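Local atomic coordinates of predicted protein (Acinetobacter sp. RUH2624, PDB entry 4MEA), a protein that hydrolyses epoxides as a secreted Cif-family enzyme of the alpha/beta hydrolase fold and probably acts as a virulence factor. Residues P93-S107 / K235-S249. Numbering follows the deposited sequence.
Sequences PGLGQSGPILNDDYS and KLKAAFGYYRSHADS
The ring of Tyr-106 is packed on both faces: Ala-238 O stands over its centre on one, Ile-101 CB nearer the rim on the other, and Asp-104 OD1 lies at its edge. Tyr-106 rests on a face of Tyr-242, its CD1 3.4 Å from Tyr-242 CE2 and the planes inclined at 44°, while Tyr-106 CB makes a CH-pi contact over the same ring. At the edge of Tyr-242, its OH donates to a lone pair of Pro-93 O (2.7 Å). Arg-244 and Asp-104 form a bidentate, side-on salt bridge, planes 24° apart: NH2 binds OD1 at 2.9 Å and NE binds OD2 at 3.1 Å, through syn lone pairs. Phe-240 C and Gly-241 CA lie against one guanidinium face, toward its rim. A bend at chi3 (-72°) folds the arginine back over its helix, where NH2 also donates to Lys-237 O, so three acceptor atoms on two residues hold its rotation. Lys-235 NZ donates, from above the carbonyl planes, to Gly-94 O (3.1 Å) just before the type II' turn Leu-95 to Ser-98 and to Gly-96 O (2.8 Å) within it. Gly-94 facing Ala-238 and Gly-241 facing Tyr-106 let the backbones approach. This alpha/beta hydrolase loop, from strand 87-90 to helix 108-123, is seated against helix 233-244 and, where Ser-107 CB packs on Asp-248 CB, helix 246-258, with Leu-49 of strand 47-54 touching Pro-93.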
ATOM      1  N   PRO A  93       9.091  21.657   4.485  1.00  9.92           N
ATOM      2  CA  PRO A  93       8.680  22.275   3.221  1.00 13.10           C
ATOM      3  C   PRO A  93       7.378  21.648   2.698  1.00 12.97           C
ATOM      4  O   PRO A  93       7.268  20.421   2.598  1.00 11.85           O
ATOM      5  CB  PRO A  93       9.849  21.957   2.287  1.00  8.49           C
ATOM      6  CG  PRO A  93      11.044  21.884   3.207  1.00 13.98           C
ATOM      7  CD  PRO A  93      10.505  21.239   4.478  1.00  9.34           C
ATOM      8  N   GLY A  94       6.400  22.494   2.388  1.00  9.07           N
ATOM      9  CA  GLY A  94       5.122  22.039   1.868  1.00  7.08           C
ATOM     10  C   GLY A  94       4.076  21.697   2.915  1.00  8.08           C
ATOM     11  O   GLY A  94       2.878  21.755   2.634  1.00 10.58           O
ATOM     12  N   LEU A  95       4.521  21.333   4.118  1.00 11.97           N
ATOM     13  CA  LEU A  95       3.620  20.861   5.168  1.00  7.73           C
ATOM     14  C   LEU A  95       3.330  21.917   6.233  1.00 11.40           C
ATOM     15  O   LEU A  95       4.011  22.942   6.309  1.00 10.76           O
ATOM     16  CB  LEU A  95       4.196  19.600   5.818  1.00  6.93           C
ATOM     17  CG  LEU A  95       4.496  18.492   4.807  1.00 12.68           C
ATOM     18  CD1 LEU A  95       4.939  17.215   5.504  1.00  8.31           C
ATOM     19  CD2 LEU A  95       3.267  18.244   3.930  1.00 12.81           C
ATOM     20  N   GLY A  96       2.324  21.662   7.064  1.00  8.75           N
ATOM     21  CA  GLY A  96       1.937  22.625   8.080  1.00  8.27           C
ATOM     22  C   GLY A  96       1.669  23.958   7.403  1.00 14.62           C
ATOM     23  O   GLY A  96       0.895  24.027   6.446  1.00 10.37           O
ATOM     24  N   GLN A  97       2.324  25.017   7.872  1.00 14.57           N
ATOM     25  CA  GLN A  97       2.148  26.340   7.259  1.00 11.28           C
ATOM     26  C   GLN A  97       3.308  26.749   6.347  1.00 18.02           C
ATOM     27  O   GLN A  97       3.394  27.905   5.910  1.00 16.04           O
ATOM     28  CB  GLN A  97       1.884  27.393   8.337  1.00 10.28           C
ATOM     29  CG  GLN A  97       0.584  27.119   9.085  1.00 14.05           C
ATOM     30  CD  GLN A  97       0.380  28.037  10.266  1.00 17.62           C
ATOM     31  OE1 GLN A  97      -0.066  29.179  10.109  1.00 14.18           O
ATOM     32  NE2 GLN A  97       0.701  27.544  11.462  1.00 12.63           N
ATOM     33  N   SER A  98       4.189  25.796   6.048  1.00  9.34           N
ATOM     34  CA  SER A  98       5.267  26.039   5.089  1.00 14.58           C
ATOM     35  C   SER A  98       4.766  25.893   3.657  1.00 18.84           C
ATOM     36  O   SER A  98       3.912  25.056   3.381  1.00 16.77           O
ATOM     37  CB  SER A  98       6.436  25.079   5.320  1.00  9.80           C
ATOM     38  OG  SER A  98       7.097  25.358   6.541  1.00  9.41           O
ATOM     39  N   GLY A  99       5.307  26.701   2.749  1.00 16.86           N
ATOM     40  CA  GLY A  99       4.977  26.595   1.335  1.00 13.92           C
ATOM     41  C   GLY A  99       5.679  25.439   0.629  1.00 13.85           C
ATOM     42  O   GLY A  99       6.662  24.893   1.141  1.00 11.35           O
ATOM     43  N   PRO A 100       5.184  25.068  -0.563  1.00  9.15           N
ATOM     44  CA  PRO A 100       5.639  23.884  -1.306  1.00 10.34           C
ATOM     45  C   PRO A 100       6.965  24.064  -2.059  1.00 18.27           C
ATOM     46  O   PRO A 100       7.383  25.182  -2.378  1.00 13.38           O
ATOM     47  CB  PRO A 100       4.511  23.673  -2.316  1.00 14.39           C
ATOM     48  CG  PRO A 100       4.017  25.047  -2.590  1.00 17.48           C
ATOM     49  CD  PRO A 100       4.081  25.757  -1.261  1.00 17.08           C
ATOM     50  N   ILE A 101       7.614  22.941  -2.345  1.00 16.98           N
ATOM     51  CA  ILE A 101       8.746  22.917  -3.257  1.00 16.71           C
ATOM     52  C   ILE A 101       8.178  22.779  -4.660  1.00 15.12           C
ATOM     53  O   ILE A 101       7.708  21.707  -5.053  1.00 15.80           O
ATOM     54  CB  ILE A 101       9.699  21.746  -2.957  1.00 14.26           C
ATOM     55  CG1 ILE A 101      10.207  21.838  -1.512  1.00 16.51           C
ATOM     56  CG2 ILE A 101      10.863  21.725  -3.953  1.00 11.91           C
ATOM     57  CD1 ILE A 101      11.273  20.790  -1.151  1.00 15.99           C
ATOM     58  N   LEU A 102       8.220  23.877  -5.406  1.00 16.33           N
ATOM     59  CA  LEU A 102       7.511  23.990  -6.683  1.00 25.20           C
ATOM     60  C   LEU A 102       7.915  22.973  -7.761  1.00 20.84           C
ATOM     61  O   LEU A 102       7.077  22.565  -8.575  1.00 24.51           O
ATOM     62  CB  LEU A 102       7.639  25.420  -7.216  1.00 33.00           C
ATOM     63  CG  LEU A 102       7.011  26.468  -6.293  1.00 33.85           C
ATOM     64  CD1 LEU A 102       7.365  27.883  -6.734  1.00 36.26           C
ATOM     65  CD2 LEU A 102       5.499  26.263  -6.234  1.00 27.50           C
ATOM     66  N   ASN A 103       9.183  22.567  -7.780  1.00 17.85           N
ATOM     67  CA  ASN A 103       9.625  21.573  -8.769  1.00 18.82           C
ATOM     68  C   ASN A 103       9.456  20.130  -8.295  1.00 17.22           C
ATOM     69  O   ASN A 103       9.893  19.190  -8.962  1.00 15.99           O
ATOM     70  CB  ASN A 103      11.060  21.833  -9.239  1.00 22.85           C
ATOM     71  CG  ASN A 103      12.102  21.443  -8.208  1.00 24.42           C
ATOM     72  OD1 ASN A 103      11.783  21.174  -7.051  1.00 19.80           O
ATOM     73  ND2 ASN A 103      13.365  21.422  -8.626  1.00 17.22           N
ATOM     74  N   ASP A 104       8.816  19.969  -7.140  1.00 15.45           N
ATOM     75  CA  ASP A 104       8.457  18.650  -6.619  1.00 16.25           C
ATOM     76  C   ASP A 104       9.671  17.822  -6.195  1.00 13.12           C
ATOM     77  O   ASP A 104       9.563  16.612  -5.997  1.00 12.82           O
ATOM     78  CB  ASP A 104       7.623  17.868  -7.644  1.00 21.15           C
ATOM     79  CG  ASP A 104       6.713  16.839  -6.993  1.00 27.18           C
ATOM     80  OD1 ASP A 104       6.171  17.134  -5.902  1.00 18.36           O
ATOM     81  OD2 ASP A 104       6.535  15.744  -7.571  1.00 28.60           O
ATOM     82  N   ASP A 105      10.827  18.472  -6.056  1.00 15.71           N
ATOM     83  CA  ASP A 105      12.015  17.780  -5.555  1.00 13.34           C
ATOM     84  C   ASP A 105      12.028  17.764  -4.024  1.00 17.48           C
ATOM     85  O   ASP A 105      12.605  18.648  -3.376  1.00 10.66           O
ATOM     86  CB  ASP A 105      13.314  18.376  -6.120  1.00 17.67           C
ATOM     87  CG  ASP A 105      14.542  17.686  -5.575  1.00 18.09           C
ATOM     88  OD1 ASP A 105      14.395  16.575  -5.026  1.00 17.03           O
ATOM     89  OD2 ASP A 105      15.650  18.242  -5.680  1.00 15.65           O
ATOM     90  N   TYR A 106      11.358  16.760  -3.461  1.00 11.79           N
ATOM     91  CA  TYR A 106      11.319  16.560  -2.017  1.00 14.46           C
ATOM     92  C   TYR A 106      12.321  15.490  -1.600  1.00 13.19           C
ATOM     93  O   TYR A 106      12.093  14.752  -0.635  1.00  8.72           O
ATOM     94  CB  TYR A 106       9.908  16.168  -1.559  1.00  8.44           C
ATOM     95  CG  TYR A 106       8.906  17.305  -1.635  1.00 10.06           C
ATOM     96  CD1 TYR A 106       8.810  18.224  -0.607  1.00  7.07           C
ATOM     97  CD2 TYR A 106       8.066  17.462  -2.736  1.00 13.66           C
ATOM     98  CE1 TYR A 106       7.911  19.272  -0.659  1.00  7.79           C
ATOM     99  CE2 TYR A 106       7.145  18.504  -2.792  1.00 11.39           C
ATOM    100  CZ  TYR A 106       7.082  19.413  -1.743  1.00 13.25           C
ATOM    101  OH  TYR A 106       6.195  20.475  -1.755  1.00 14.31           O
ATOM    102  N   SER A 107      13.426  15.396  -2.332  1.00  7.62           N
ATOM    103  CA  SER A 107      14.506  14.498  -1.927  1.00  7.51           C
ATOM    104  C   SER A 107      15.251  15.046  -0.711  1.00 11.17           C
ATOM    105  O   SER A 107      15.282  16.262  -0.479  1.00 16.68           O
ATOM    106  CB  SER A 107      15.488  14.250  -3.077  1.00 12.42           C
ATOM    107  OG  SER A 107      16.265  15.406  -3.380  1.00 14.79           O
ATOM    108  N   LYS A 235      -1.680  20.376   0.311  1.00  7.85           N
ATOM    109  CA  LYS A 235      -0.905  19.850   1.433  1.00 14.01           C
ATOM    110  C   LYS A 235      -0.610  18.352   1.251  1.00 11.88           C
ATOM    111  O   LYS A 235       0.481  17.882   1.555  1.00 15.84           O
ATOM    112  CB  LYS A 235      -1.625  20.121   2.754  1.00 13.04           C
ATOM    113  CG  LYS A 235      -1.670  21.607   3.132  1.00  9.94           C
ATOM    114  CD  LYS A 235      -0.264  22.117   3.492  1.00  7.17           C
ATOM    115  CE  LYS A 235      -0.157  23.646   3.338  1.00 13.38           C
ATOM    116  NZ  LYS A 235       1.218  24.137   3.662  1.00 11.23           N
ATOM    117  N   LEU A 236      -1.588  17.606   0.755  1.00  8.92           N
ATOM    118  CA  LEU A 236      -1.389  16.185   0.483  1.00 13.59           C
ATOM    119  C   LEU A 236      -0.402  15.981  -0.653  1.00 11.39           C
ATOM    120  O   LEU A 236       0.454  15.102  -0.586  1.00 10.90           O
ATOM    121  CB  LEU A 236      -2.720  15.507   0.158  1.00  8.55           C
ATOM    122  CG  LEU A 236      -3.661  15.418   1.360  1.00 10.71           C
ATOM    123  CD1 LEU A 236      -5.061  15.044   0.913  1.00  5.19           C
ATOM    124  CD2 LEU A 236      -3.120  14.412   2.395  1.00  8.45           C
ATOM    125  N   LYS A 237      -0.505  16.800  -1.696  1.00  6.47           N
ATOM    126  CA  LYS A 237       0.455  16.696  -2.798  1.00 15.19           C
ATOM    127  C   LYS A 237       1.901  16.843  -2.293  1.00 11.51           C
ATOM    128  O   LYS A 237       2.779  16.053  -2.647  1.00 10.80           O
ATOM    129  CB  LYS A 237       0.165  17.732  -3.884  1.00 10.77           C
ATOM    130  CG  LYS A 237       1.011  17.556  -5.146  1.00 12.27           C
ATOM    131  CD  LYS A 237       0.715  18.649  -6.167  1.00 19.39           C
ATOM    132  CE  LYS A 237       1.447  18.378  -7.479  1.00 34.69           C
ATOM    133  NZ  LYS A 237       0.940  19.228  -8.592  1.00 42.86           N
ATOM    134  N   ALA A 238       2.140  17.856  -1.462  1.00  8.19           N
ATOM    135  CA  ALA A 238       3.453  18.062  -0.857  1.00  7.50           C
ATOM    136  C   ALA A 238       3.881  16.861  -0.005  1.00  8.21           C
ATOM    137  O   ALA A 238       4.991  16.347  -0.148  1.00  7.53           O
ATOM    138  CB  ALA A 238       3.439  19.316  -0.016  1.00 13.86           C
ATOM    139  N   ALA A 239       3.005  16.424   0.895  1.00  7.25           N
ATOM    140  CA  ALA A 239       3.309  15.263   1.721  1.00  8.18           C
ATOM    141  C   ALA A 239       3.757  14.082   0.862  1.00  8.38           C
ATOM    142  O   ALA A 239       4.754  13.414   1.158  1.00 10.41           O
ATOM    143  CB  ALA A 239       2.094  14.876   2.562  1.00  9.92           C
ATOM    144  N   PHE A 240       3.020  13.810  -0.203  1.00  9.54           N
ATOM    145  CA  PHE A 240       3.323  12.617  -0.982  1.00 11.69           C
ATOM    146  C   PHE A 240       4.502  12.855  -1.937  1.00  9.63           C
ATOM    147  O   PHE A 240       5.084  11.908  -2.474  1.00  8.57           O
ATOM    148  CB  PHE A 240       2.056  12.054  -1.653  1.00  8.65           C
ATOM    149  CG  PHE A 240       0.942  11.729  -0.662  1.00 10.72           C
ATOM    150  CD1 PHE A 240       1.233  11.124   0.553  1.00  7.28           C
ATOM    151  CD2 PHE A 240      -0.378  12.063  -0.933  1.00  5.68           C
ATOM    152  CE1 PHE A 240       0.216  10.835   1.469  1.00  9.20           C
ATOM    153  CE2 PHE A 240      -1.391  11.781  -0.023  1.00  8.09           C
ATOM    154  CZ  PHE A 240      -1.092  11.161   1.179  1.00  9.24           C
ATOM    155  N   GLY A 241       4.900  14.116  -2.105  1.00  6.21           N
ATOM    156  CA  GLY A 241       6.151  14.383  -2.805  1.00  4.96           C
ATOM    157  C   GLY A 241       7.350  13.736  -2.112  1.00  6.87           C
ATOM    158  O   GLY A 241       8.268  13.251  -2.778  1.00  6.60           O
ATOM    159  N   TYR A 242       7.356  13.730  -0.775  1.00 10.55           N
ATOM    160  CA  TYR A 242       8.445  13.083  -0.031  1.00  8.09           C
ATOM    161  C   TYR A 242       8.517  11.620  -0.409  1.00  8.02           C
ATOM    162  O   TYR A 242       9.604  11.052  -0.526  1.00 11.70           O
ATOM    163  CB  TYR A 242       8.270  13.245   1.490  1.00  8.72           C
ATOM    164  CG  TYR A 242       8.514  14.665   1.952  1.00  8.31           C
ATOM    165  CD1 TYR A 242       9.782  15.075   2.354  1.00  4.71           C
ATOM    166  CD2 TYR A 242       7.487  15.602   1.947  1.00 10.04           C
ATOM    167  CE1 TYR A 242      10.018  16.381   2.765  1.00 12.35           C
ATOM    168  CE2 TYR A 242       7.716  16.916   2.342  1.00 13.05           C
ATOM    169  CZ  TYR A 242       8.985  17.296   2.750  1.00 11.27           C
ATOM    170  OH  TYR A 242       9.223  18.597   3.142  1.00  9.18           O
ATOM    171  N   TYR A 243       7.346  11.019  -0.632  1.00  5.69           N
ATOM    172  CA  TYR A 243       7.278   9.601  -0.950  1.00  3.47           C
ATOM    173  C   TYR A 243       7.677   9.315  -2.396  1.00  9.26           C
ATOM    174  O   TYR A 243       8.406   8.351  -2.659  1.00  8.77           O
ATOM    175  CB  TYR A 243       5.906   9.011  -0.570  1.00  5.96           C
ATOM    176  CG  TYR A 243       5.712   9.009   0.931  1.00 10.19           C
ATOM    177  CD1 TYR A 243       6.139   7.932   1.704  1.00  8.03           C
ATOM    178  CD2 TYR A 243       5.161  10.113   1.585  1.00 11.03           C
ATOM    179  CE1 TYR A 243       5.998   7.941   3.093  1.00 10.64           C
ATOM    180  CE2 TYR A 243       5.016  10.130   2.977  1.00 10.67           C
ATOM    181  CZ  TYR A 243       5.434   9.041   3.721  1.00  6.44           C
ATOM    182  OH  TYR A 243       5.296   9.047   5.095  1.00 12.41           O
ATOM    183  N   ARG A 244       7.229  10.155  -3.329  1.00 11.15           N
ATOM    184  CA  ARG A 244       7.678  10.057  -4.727  1.00  8.75           C
ATOM    185  C   ARG A 244       9.192  10.219  -4.814  1.00 11.10           C
ATOM    186  O   ARG A 244       9.855   9.612  -5.666  1.00  9.63           O
ATOM    187  CB  ARG A 244       7.023  11.140  -5.599  1.00  7.95           C
ATOM    188  CG  ARG A 244       5.530  11.023  -5.729  1.00 10.94           C
ATOM    189  CD  ARG A 244       4.966  12.044  -6.734  1.00 11.80           C
ATOM    190  NE  ARG A 244       4.981  13.431  -6.264  1.00  8.47           N
ATOM    191  CZ  ARG A 244       4.054  13.978  -5.478  1.00 13.74           C
ATOM    192  NH1 ARG A 244       3.044  13.248  -5.019  1.00 10.15           N
ATOM    193  NH2 ARG A 244       4.147  15.259  -5.132  1.00 11.46           N
ATOM    194  N   SER A 245       9.736  11.047  -3.931  1.00 12.23           N
ATOM    195  CA  SER A 245      11.155  11.370  -3.962  1.00 14.97           C
ATOM    196  C   SER A 245      12.032  10.398  -3.179  1.00 15.56           C
ATOM    197  O   SER A 245      13.239  10.604  -3.086  1.00 11.28           O
ATOM    198  CB  SER A 245      11.387  12.785  -3.425  1.00 17.07           C
ATOM    199  OG  SER A 245      10.963  13.770  -4.348  1.00 12.24           O
ATOM    200  N   HIS A 246      11.443   9.355  -2.601  1.00 12.35           N
ATOM    201  CA  HIS A 246      12.220   8.447  -1.747  1.00  6.15           C
ATOM    202  C   HIS A 246      13.346   7.704  -2.492  1.00 11.00           C
ATOM    203  O   HIS A 246      14.414   7.456  -1.923  1.00 12.90           O
ATOM    204  CB  HIS A 246      11.311   7.462  -0.994  1.00  6.97           C
ATOM    205  CG  HIS A 246      10.923   7.919   0.386  1.00 12.87           C
ATOM    206  ND1 HIS A 246       9.725   7.577   0.974  1.00 14.10           N
ATOM    207  CD2 HIS A 246      11.588   8.666   1.302  1.00  6.82           C
ATOM    208  CE1 HIS A 246       9.658   8.107   2.183  1.00 16.81           C
ATOM    209  NE2 HIS A 246      10.778   8.770   2.411  1.00  8.41           N
ATOM    210  N   ALA A 247      13.124   7.343  -3.753  1.00 10.36           N
ATOM    211  CA  ALA A 247      14.165   6.629  -4.482  1.00 16.34           C
ATOM    212  C   ALA A 247      15.384   7.542  -4.605  1.00 21.81           C
ATOM    213  O   ALA A 247      16.521   7.087  -4.485  1.00 16.17           O
ATOM    214  CB  ALA A 247      13.676   6.165  -5.849  1.00 11.36           C
ATOM    215  N   ASP A 248      15.136   8.836  -4.806  1.00 15.21           N
ATOM    216  CA  ASP A 248      16.209   9.831  -4.845  1.00 18.40           C
ATOM    217  C   ASP A 248      16.923   9.971  -3.505  1.00 16.66           C
ATOM    218  O   ASP A 248      18.154   9.998  -3.446  1.00 17.26           O
ATOM    219  CB  ASP A 248      15.658  11.199  -5.241  1.00 21.94           C
ATOM    220  CG  ASP A 248      15.407  11.320  -6.724  1.00 25.84           C
ATOM    221  OD1 ASP A 248      15.884  10.451  -7.479  1.00 21.12           O
ATOM    222  OD2 ASP A 248      14.744  12.297  -7.132  1.00 29.68           O
ATOM    223  N   SER A 249      16.143  10.086  -2.433  1.00 12.22           N
ATOM    224  CA  SER A 249      16.694  10.235  -1.095  1.00  6.40           C
ATOM    225  C   SER A 249      17.541   9.022  -0.746  1.00 14.38           C
ATOM    226  O   SER A 249      18.566   9.138  -0.078  1.00 16.54           O
ATOM    227  CB  SER A 249      15.564  10.409  -0.063  1.00  9.73           C
ATOM    228  OG  SER A 249      14.790  11.578  -0.331  1.00 10.20           O
TER
HETATM  229  O   HOH W   1       8.332  14.262  -5.693  1.00 22.86           O
HETATM  230  O   HOH W   2      13.149  14.196  -6.060  1.00 14.19           O
HETATM  231  O   HOH W   3      12.239  11.897  -0.251  1.00 13.57           O